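Local coordinates for precorrin-8x Methyl Mutase (Thermus thermophilus, PDB 1V9C) that catalyses the methyl-group migration that converts precorrin-8X to hydrogenobyrinate in the biosynthesis of adenosylcobalamin, at the interface of chains A and B. Coordinates in Å, arbitrary orientation; residue numbers count along the deposited sequence, not the author numbering. Chains: chain A/B, Precorrin-8x Methyl Mutase.

The interface of chains A and B. Residues chain A 161, 163; chain B 16, 37-41.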
loop_
_atom_site.group_PDB
_atom_site.type_symbol
_atom_site.label_atom_id
_atom_site.label_comp_id
_atom_site.label_asym_id
_atom_site.label_seq_id
_atom_site.Cartn_x
_atom_site.Cartn_y
_atom_site.Cartn_z
ATOM N N VAL A 161 -6.722 6.992 4.749
ATOM C CA VAL A 161 -5.594 7.390 5.595
ATOM C C VAL A 161 -5.512 8.872 5.308
ATOM O O VAL A 161 -5.781 9.291 4.185
ATOM C CB VAL A 161 -4.243 6.681 5.178
ATOM C CG1 VAL A 161 -3.921 6.975 3.724
ATOM C CG2 VAL A 161 -3.063 7.161 6.073
ATOM N N PHE A 163 -5.120 13.320 6.962
ATOM C CA PHE A 163 -5.195 14.398 7.940
ATOM C C PHE A 163 -6.331 15.414 7.791
ATOM O O PHE A 163 -6.607 16.188 8.720
ATOM C CB PHE A 163 -3.862 15.123 7.928
ATOM C CG PHE A 163 -2.708 14.243 8.293
ATOM C CD1 PHE A 163 -2.414 13.978 9.631
ATOM C CD2 PHE A 163 -1.963 13.616 7.304
ATOM C CE1 PHE A 163 -1.401 13.098 9.981
ATOM C CE2 PHE A 163 -0.939 12.726 7.642
ATOM C CZ PHE A 163 -0.660 12.468 8.981
ATOM N N VAL B 16 1.746 17.556 8.923
ATOM C CA VAL B 16 2.735 16.594 9.364
ATOM C C VAL B 16 3.972 17.328 9.887
ATOM O O VAL B 16 4.586 16.901 10.856
ATOM C CB VAL B 16 3.188 15.673 8.251
ATOM C CG1 VAL B 16 4.345 14.823 8.757
ATOM C CG2 VAL B 16 2.042 14.796 7.781
ATOM N N ILE B 37 5.321 9.519 6.281
ATOM C CA ILE B 37 4.437 9.696 7.444
ATOM C C ILE B 37 3.062 10.154 6.938
ATOM O O ILE B 37 2.034 9.711 7.409
ATOM C CB ILE B 37 4.989 10.783 8.423
ATOM C CG1 ILE B 37 6.324 10.318 9.021
ATOM C CG2 ILE B 37 3.957 11.073 9.505
ATOM C CD1 ILE B 37 6.911 11.244 10.066
ATOM N N HIS B 38 3.073 11.061 5.972
ATOM C CA HIS B 38 1.846 11.549 5.384
ATOM C C HIS B 38 1.051 10.364 4.814
ATOM O O HIS B 38 -0.148 10.243 5.041
ATOM C CB HIS B 38 2.171 12.540 4.282
ATOM C CG HIS B 38 0.961 13.061 3.575
ATOM N ND1 HIS B 38 0.577 12.615 2.330
ATOM C CD2 HIS B 38 0.033 13.973 3.954
ATOM C CE1 HIS B 38 -0.536 13.229 1.971
ATOM N NE2 HIS B 38 -0.887 14.057 2.938
ATOM N N ALA B 39 1.749 9.462 4.128
ATOM C CA ALA B 39 1.122 8.295 3.501
ATOM C C ALA B 39 0.562 7.284 4.483
ATOM O O ALA B 39 -0.338 6.534 4.159
ATOM C CB ALA B 39 2.126 7.606 2.576
ATOM N N THR B 40 1.085 7.267 5.699
ATOM C CA THR B 40 0.617 6.309 6.683
ATOM C C THR B 40 -0.053 6.905 7.919
ATOM O O THR B 40 -0.697 6.191 8.666
ATOM C CB THR B 40 1.785 5.470 7.185
ATOM O OG1 THR B 40 2.729 6.338 7.824
ATOM C CG2 THR B 40 2.464 4.751 6.016
ATOM N N ALA B 41 0.107 8.203 8.127
ATOM C CA ALA B 41 -0.419 8.845 9.328
ATOM C C ALA B 41 0.246 8.087 10.483
ATOM O O ALA B 41 -0.335 7.924 11.541
ATOM C CB ALA B 41 -1.942 8.698 9.404
#
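The carbonyl oxygen of B:Ala39 is straddled by the two methyl groups of A:Val161, with CG2 at 3.4 Å and CG1 at 3.6 Å from that O. These are van der Waals contacts of a polar atom with an apolar branch. The oxygen belongs to the last turn of helix 30-40, whose C-terminal end here faces the loop that carries A:Val161 and A:Phe163 in the other subunit. The valine chi1 of 57° places CG2 opposite its own backbone N, and from there this methyl also covers the B:Thr40 backbone and meets the methyl CB of B:Ala41 at 3.8 Å. Just after the helix, B:Ala41 adopts left-handed backbone angles (phi 58°, psi 30°) and lies between the two residues of chain A, touching both.

A:Phe163 reaches the same helix end with the far edge of its ring. The methyl CG2 of B:Val16, from helix 6-20, sits over one face at this rim, 3.6 Å from CE2. B:Ala41 comes obliquely to the CZ edge from the other side of the ring plane, its CA 3.6 Å from CZ, leaving the outer rim flanked by two aliphatic groups. Along the CD2-CE2 edge runs B:His38: its CA and carbonyl oxygen lie beside CE2, while the phenylalanine edge stands obliquely above the CD2 corner of the imidazole, with 3.9 Å between A:Phe163 CD2 and B:His38 CD2, the two rings inclined and offset and not stacked. An alanine in place of A:Phe163 would remove the ring and is likely to open a gap between B:Val16 and B:Ala41, leaving the B:His38 imidazole less restrained on this side.

The patch is a small, largely apolar part of a two-fold symmetric interface and recurs with the chains exchanged; this packing may help join a homodimer. Within chain B, a weak hydrogen bond of 3.5 Å runs from the B:Thr40 hydroxyl OG1 to the carbonyl oxygen O of B:Ile37.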